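PDB 6P0Y: pyruvate kinase from Cryptosporidium parvum, which transfers a phosphoryl group from phosphoenolpyruvate to ADP, giving pyruvate and ATP in the last step of glycolysis. Local coordinates for the interface of chains A and B and the interface of chains A and C. Coordinates in Å, arbitrary orientation; residue numbers count along the deposited sequence, not the author numbering. Chains: chain A/B/C, Pyruvate kinase.

Contact 1: the interface of chains A and B. Residues chain A 167, 170-171, 294-295, 298, 306; chain B 342, 346.
The first two turns of chain B helix 342-353 meet several pieces of chain A: the start of helix 306-320, the loop after strand 165-168, and the loop after strand 289-292, with B:Arg342 reaching between them. That last loop carries the ARGDLG motif of pyruvate kinases, including A:Arg294, A:Gly295 and A:Gly298. B:Arg342 leaves its helix with CG swung away from the carbonyl carbon (chi1 -62°) and stays extended to NE, which carries the guanidinium deep into chain A. On the way CD is met by A:Ile306 CD1 at 3.4 Å, the two side chains crossing obliquely. At the far end NH1 makes weak hydrogen bonds to two backbone carbonyls, A:Gly171 O at 3.2 Å and A:Asp170 O at 3.3 Å. The guanidinium packs against the motif loop at A:Gly298 CA, 3.8 Å from B:Arg342 CZ. A:Leu167 CD1 lies in the guanidinium plane at its edge, 3.9 Å from B:Arg342 NH2. A:Arg294 runs the other way past B:Arg342, its CD 3.7 Å from B:Arg342 CB. This opposed run would ease the repulsion of like charges, A:Arg294 NE and B:Arg342 NE being 6.6 Å apart. Bent at chi3 (62°), A:Arg294 turns its head towards B:Thr346, whose OG1 touches CD. That hydroxyl is itself tied to B:Arg342 O in the preceding turn. The site plugs an arginine of one subunit against the motif loop beside the neighbour's active site, and may thereby couple the two subunits.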
loop_
_atom_site.group_PDB
_atom_site.type_symbol
_atom_site.label_atom_id
_atom_site.label_comp_id
_atom_site.label_asym_id
_atom_site.label_seq_id
_atom_site.Cartn_x
_atom_site.Cartn_y
_atom_site.Cartn_z
ATOM N N LEU A 167 46.233 9.190 6.200
ATOM C CA LEU A 167 45.640 8.147 7.083
ATOM C C LEU A 167 46.447 6.849 6.951
ATOM O O LEU A 167 46.849 6.515 5.819
ATOM C CB LEU A 167 44.167 7.935 6.711
ATOM C CG LEU A 167 43.304 9.194 6.642
ATOM C CD1 LEU A 167 41.864 8.839 6.302
ATOM C CD2 LEU A 167 43.371 9.987 7.941
ATOM N N ASP A 170 44.015 1.261 7.962
ATOM C CA ASP A 170 42.551 1.353 7.690
ATOM C C ASP A 170 41.997 2.662 8.273
ATOM O O ASP A 170 40.841 2.657 8.750
ATOM C CB ASP A 170 41.812 0.118 8.213
ATOM C CG ASP A 170 42.265 -1.183 7.568
ATOM O OD1 ASP A 170 43.272 -1.749 8.039
ATOM O OD2 ASP A 170 41.614 -1.615 6.591
ATOM N N GLY A 171 42.792 3.738 8.213
ATOM C CA GLY A 171 42.437 5.090 8.690
ATOM C C GLY A 171 42.210 5.151 10.193
ATOM O O GLY A 171 41.255 5.838 10.611
ATOM N N ARG A 294 33.940 0.252 5.726
ATOM C CA ARG A 294 33.885 1.583 6.389
ATOM C C ARG A 294 35.303 2.165 6.479
ATOM O O ARG A 294 35.462 3.378 6.229
ATOM C CB ARG A 294 33.254 1.441 7.778
ATOM C CG ARG A 294 33.028 2.759 8.503
ATOM C CD ARG A 294 32.071 2.580 9.665
ATOM N NE ARG A 294 32.602 1.662 10.664
ATOM C CZ ARG A 294 31.909 0.702 11.276
ATOM N NH1 ARG A 294 30.630 0.505 10.999
ATOM N NH2 ARG A 294 32.504 -0.068 12.170
ATOM N N GLY A 295 36.286 1.321 6.807
ATOM C CA GLY A 295 37.703 1.693 6.987
ATOM C C GLY A 295 38.330 2.277 5.729
ATOM O O GLY A 295 39.212 3.138 5.882
ATOM N N GLY A 298 37.351 6.005 4.227
ATOM C CA GLY A 298 38.168 7.065 4.848
ATOM C C GLY A 298 38.698 8.071 3.834
ATOM O O GLY A 298 39.318 7.649 2.830
ATOM N N ILE A 306 29.865 8.406 6.043
ATOM C CA ILE A 306 30.231 7.109 5.393
ATOM C C ILE A 306 29.019 6.173 5.394
ATOM O O ILE A 306 28.770 5.557 4.344
ATOM C CB ILE A 306 31.449 6.446 6.066
ATOM C CG1 ILE A 306 32.714 7.280 5.853
ATOM C CG2 ILE A 306 31.627 5.011 5.580
ATOM C CD1 ILE A 306 33.832 6.940 6.799
ATOM N N ARG B 342 34.973 5.461 13.662
ATOM C CA ARG B 342 33.945 5.347 12.594
ATOM C C ARG B 342 32.794 4.461 13.086
ATOM O O ARG B 342 31.630 4.753 12.734
ATOM C CB ARG B 342 34.568 4.780 11.313
ATOM C CG ARG B 342 35.660 5.651 10.713
ATOM C CD ARG B 342 35.719 5.492 9.207
ATOM N NE ARG B 342 36.702 6.371 8.588
ATOM C CZ ARG B 342 38.012 6.138 8.546
ATOM N NH1 ARG B 342 38.524 5.050 9.099
ATOM N NH2 ARG B 342 38.813 7.008 7.952
ATOM N N THR B 346 28.620 5.409 13.293
ATOM C CA THR B 346 27.631 4.456 12.718
ATOM C C THR B 346 26.656 4.024 13.820
ATOM O O THR B 346 25.459 3.887 13.524
ATOM C CB THR B 346 28.330 3.256 12.066
ATOM O OG1 THR B 346 29.243 3.756 11.087
ATOM C CG2 THR B 346 27.373 2.286 11.407
#

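Contact 2: the interface of chains A and B. Residues chain A 274, 277, 301, 305, 308-309; chain B 29, 32-33.
B:Ile32, at the end of helix 24-32, presses into a trough of chain A lined by helix 274-278, A:Ile301, the 3-10 turn 303-305 and helix 306-320. This is the tight part of the contact: about 100 Å² of the isoleucine is hidden by chain A. Its two branches go separate ways. CG2 meets A:Ile301 CG1 at 3.9 Å and A:Leu274 CD1 at 4.0 Å; the two isoleucine side chains cross at about a right angle. The CG1 branch, pointing away from the residue's own carbonyl (chi1 -76°), sends CD1 towards helix 306-320, 3.6 Å from A:Lys305 O and 3.8 Å from A:Val308 CG1. A turn back, B:Met29 lays CG 3.8 Å from A:Val277 CG1 and also against A:Ala309 CA, with SD beside that alanine's carbonyl oxygen, 3.8 Å from A:Ala309 O. A:Val277 points CG1 at the partner because it stands opposite the backbone N (chi1 174°), and the same methyl reaches B:Cys33 SG. The looser side is the A:Lys305 side chain: CB lies 4.1 Å from B:Ile32 CD1, and the rest skirts the isoleucine at longer range, NZ being 4.5 Å from B:Ile32 CG1, probably towards solvent. Cys26 and Cys312, known to form an interchain disulfide in this protein, belong to helices 24-32 and 306-320. In the fold, the N-terminal helix of one subunit lies across helices on the flank of its neighbour's barrel domain.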
loop_
_atom_site.group_PDB
_atom_site.type_symbol
_atom_site.label_atom_id
_atom_site.label_comp_id
_atom_site.label_asym_id
_atom_site.label_seq_id
_atom_site.Cartn_x
_atom_site.Cartn_y
_atom_site.Cartn_z
ATOM N N LEU A 274 35.997 7.660 -3.281
ATOM C CA LEU A 274 34.824 8.464 -3.715
ATOM C C LEU A 274 34.569 8.246 -5.213
ATOM O O LEU A 274 33.386 8.226 -5.598
ATOM C CB LEU A 274 35.071 9.939 -3.387
ATOM C CG LEU A 274 33.973 10.923 -3.803
ATOM C CD1 LEU A 274 32.610 10.526 -3.250
ATOM C CD2 LEU A 274 34.327 12.336 -3.367
ATOM N N VAL A 277 32.326 5.339 -5.538
ATOM C CA VAL A 277 30.959 5.690 -5.050
ATOM C C VAL A 277 30.225 6.456 -6.157
ATOM O O VAL A 277 29.071 6.097 -6.456
ATOM C CB VAL A 277 31.021 6.494 -3.735
ATOM C CG1 VAL A 277 29.648 6.988 -3.310
ATOM C CG2 VAL A 277 31.666 5.698 -2.607
ATOM N N ILE A 301 35.209 11.477 1.752
ATOM C CA ILE A 301 33.883 11.357 2.437
ATOM C C ILE A 301 34.112 11.552 3.935
ATOM O O ILE A 301 34.813 10.754 4.559
ATOM C CB ILE A 301 33.197 10.008 2.140
ATOM C CG1 ILE A 301 32.995 9.777 0.639
ATOM C CG2 ILE A 301 31.886 9.907 2.898
ATOM C CD1 ILE A 301 32.746 8.334 0.262
ATOM N N LYS A 305 29.606 10.810 7.379
ATOM C CA LYS A 305 28.778 10.639 6.153
ATOM C C LYS A 305 28.918 9.223 5.569
ATOM O O LYS A 305 28.129 8.900 4.672
ATOM C CB LYS A 305 29.166 11.690 5.107
ATOM C CG LYS A 305 28.408 13.007 5.207
ATOM C CD LYS A 305 29.058 14.126 4.421
ATOM C CE LYS A 305 28.312 15.439 4.499
ATOM N NZ LYS A 305 27.043 15.387 3.737
ATOM N N VAL A 308 25.978 6.723 5.210
ATOM C CA VAL A 308 25.054 7.185 4.127
ATOM C C VAL A 308 25.406 6.424 2.846
ATOM O O VAL A 308 24.497 5.835 2.242
ATOM C CB VAL A 308 25.124 8.710 3.897
ATOM C CG1 VAL A 308 24.171 9.161 2.799
ATOM C CG2 VAL A 308 24.869 9.501 5.172
ATOM N N ALA A 309 26.684 6.447 2.458
ATOM C CA ALA A 309 27.224 5.788 1.247
ATOM C C ALA A 309 27.037 4.270 1.356
ATOM O O ALA A 309 26.515 3.674 0.401
ATOM C CB ALA A 309 28.675 6.156 1.062
ATOM N N MET B 29 23.537 10.103 -0.714
ATOM C CA MET B 29 24.771 9.628 -1.402
ATOM C C MET B 29 24.987 10.416 -2.702
ATOM O O MET B 29 26.156 10.618 -3.071
ATOM C CB MET B 29 24.703 8.131 -1.721
ATOM C CG MET B 29 26.070 7.524 -2.014
ATOM S SD MET B 29 26.013 5.833 -2.666
ATOM C CE MET B 29 25.568 6.140 -4.375
ATOM N N ILE B 32 26.727 13.550 -1.678
ATOM C CA ILE B 32 28.139 13.229 -1.294
ATOM C C ILE B 32 29.036 13.277 -2.541
ATOM O O ILE B 32 30.247 13.528 -2.376
ATOM C CB ILE B 32 28.215 11.864 -0.572
ATOM C CG1 ILE B 32 27.706 11.970 0.869
ATOM C CG2 ILE B 32 29.618 11.273 -0.628
ATOM C CD1 ILE B 32 27.487 10.641 1.555
ATOM N N CYS B 33 28.459 13.070 -3.732
ATOM C CA CYS B 33 29.167 12.930 -5.036
ATOM C C CYS B 33 29.078 14.214 -5.877
ATOM O O CYS B 33 29.327 14.124 -7.099
ATOM C CB CYS B 33 28.569 11.776 -5.834
ATOM S SG CYS B 33 28.558 10.201 -4.943
#

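Contact 3: the interface of chains A and C. Residues chain A 513, 517-520; chain C 520-523.
Strand 517-524 of chain A pairs antiparallel with the same strand of chain C, a C-terminal sheet continued across the two-fold axis, as in other pyruvate kinase tetramers. The Met520 residues face each other at the axis and bond reciprocally, A:Met520 N to C:Met520 O and C:Met520 N to A:Met520 O, each at 3.0 Å. Farther along, C:Ile522 N donates to A:Asn518 O at 2.9 Å, nearly straight (174° at the hydrogen). Between these rungs A:Leu519 and C:Lys521 stand side by side, pointing the same way. C:Lys521 can be followed outwards atom by atom. Its CB lies 4.3 Å from A:Leu519 CB. With CG turned opposite its own carbonyl carbon (chi1 -60°), the chain leans along the leucine, CG coming 3.8 Å from A:Leu519 CB and near CD2 as well. Extended from there, it runs past the A:Cys513 end of the A:Cys513-A:Cys517 disulfide: CD lies 3.7 Å from A:Cys513 SG, and CE 3.8 Å from that same sulfur. At the tip NZ donates to A:Cys513 O at 3.2 Å, in the carbonyl plane and on a lone pair (C=O to donor angle 144°). The disulfide pins the loop that offers this oxygen to the start of the pairing strand. C:Val523 brings CG1 against A:Cys513 SG and A:Cys517 CB, adding a methyl to the apolar, sulfur-lined surface beside the lysine chain.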
loop_
_atom_site.group_PDB
_atom_site.type_symbol
_atom_site.label_atom_id
_atom_site.label_comp_id
_atom_site.label_asym_id
_atom_site.label_seq_id
_atom_site.Cartn_x
_atom_site.Cartn_y
_atom_site.Cartn_z
ATOM N N CYS A 513 7.394 -33.222 -20.453
ATOM C CA CYS A 513 6.832 -32.409 -19.340
ATOM C C CYS A 513 5.348 -32.074 -19.531
ATOM O O CYS A 513 4.634 -32.021 -18.531
ATOM C CB CYS A 513 7.629 -31.131 -19.105
ATOM S SG CYS A 513 7.056 -30.213 -17.650
ATOM N N CYS A 517 10.555 -27.827 -19.433
ATOM C CA CYS A 517 9.797 -26.932 -18.515
ATOM C C CYS A 517 10.613 -26.662 -17.244
ATOM O O CYS A 517 11.677 -27.286 -17.079
ATOM C CB CYS A 517 8.457 -27.551 -18.142
ATOM S SG CYS A 517 8.611 -29.028 -17.102
ATOM N N ASN A 518 10.140 -25.737 -16.409
ATOM C CA ASN A 518 10.610 -25.545 -15.013
ATOM C C ASN A 518 9.390 -25.663 -14.100
ATOM O O ASN A 518 8.320 -25.142 -14.474
ATOM C CB ASN A 518 11.346 -24.217 -14.815
ATOM C CG ASN A 518 12.651 -24.153 -15.577
ATOM O OD1 ASN A 518 12.669 -24.268 -16.802
ATOM N ND2 ASN A 518 13.748 -23.963 -14.862
ATOM N N LEU A 519 9.536 -26.352 -12.967
ATOM C CA LEU A 519 8.412 -26.607 -12.034
ATOM C C LEU A 519 8.841 -26.344 -10.590
ATOM O O LEU A 519 10.044 -26.153 -10.329
ATOM C CB LEU A 519 7.894 -28.038 -12.218
ATOM C CG LEU A 519 8.898 -29.171 -12.008
ATOM C CD1 LEU A 519 9.107 -29.463 -10.532
ATOM C CD2 LEU A 519 8.431 -30.427 -12.727
ATOM N N MET A 520 7.848 -26.335 -9.705
ATOM C CA MET A 520 7.971 -26.070 -8.255
ATOM C C MET A 520 7.089 -27.091 -7.537
ATOM O O MET A 520 5.880 -27.103 -7.810
ATOM C CB MET A 520 7.493 -24.648 -7.950
ATOM C CG MET A 520 7.590 -24.254 -6.494
ATOM S SD MET A 520 6.293 -23.070 -6.059
ATOM C CE MET A 520 4.954 -24.215 -5.725
ATOM N N MET C 520 3.558 -27.318 -9.701
ATOM C CA MET C 520 3.167 -26.304 -10.703
ATOM C C MET C 520 4.272 -26.270 -11.761
ATOM O O MET C 520 5.425 -26.006 -11.387
ATOM C CB MET C 520 3.034 -24.935 -10.030
ATOM C CG MET C 520 2.621 -23.821 -10.961
ATOM S SD MET C 520 3.340 -22.250 -10.440
ATOM C CE MET C 520 4.970 -22.369 -11.173
ATOM N N LYS C 521 3.936 -26.589 -13.011
ATOM C CA LYS C 521 4.872 -26.557 -14.163
ATOM C C LYS C 521 4.575 -25.310 -14.995
ATOM O O LYS C 521 3.383 -25.019 -15.202
ATOM C CB LYS C 521 4.710 -27.804 -15.038
ATOM C CG LYS C 521 4.964 -29.134 -14.347
ATOM C CD LYS C 521 4.378 -30.316 -15.081
ATOM C CE LYS C 521 5.043 -31.625 -14.709
ATOM N NZ LYS C 521 4.445 -32.772 -15.433
ATOM N N ILE C 522 5.618 -24.612 -15.448
ATOM C CA ILE C 522 5.520 -23.573 -16.514
ATOM C C ILE C 522 5.959 -24.239 -17.817
ATOM O O ILE C 522 7.180 -24.393 -18.017
ATOM C CB ILE C 522 6.357 -22.330 -16.160
ATOM C CG1 ILE C 522 5.912 -21.743 -14.818
ATOM C CG2 ILE C 522 6.310 -21.302 -17.283
ATOM C CD1 ILE C 522 6.641 -20.483 -14.407
ATOM N N VAL C 523 4.989 -24.662 -18.629
ATOM C CA VAL C 523 5.221 -25.402 -19.904
ATOM C C VAL C 523 4.969 -24.451 -21.074
ATOM O O VAL C 523 4.372 -23.381 -20.866
ATOM C CB VAL C 523 4.354 -26.671 -20.025
ATOM C CG1 VAL C 523 4.767 -27.719 -19.008
ATOM C CG2 VAL C 523 2.864 -26.376 -19.923
#

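Contact 1 and contact 2 belong to one two-fold interface, made by the barrel domain together with the N-terminal helix; their C-alpha centres are about 12 Å apart. Helix 306-320 of chain A serves both, giving its first residue to contact 1 and A:Val308 and A:Ala309 to contact 2, so the partner's helices 342-353 and 24-32 dock around the same element. Contact 3 is a separate two-fold joint in the C-terminal domain, its C-alpha centre about 49 Å from that of contact 1 and 45 Å from that of contact 2. Each subunit is joined to a different neighbour at each of the two places, and the four copies of the assembly form the tetramer typical of pyruvate kinases.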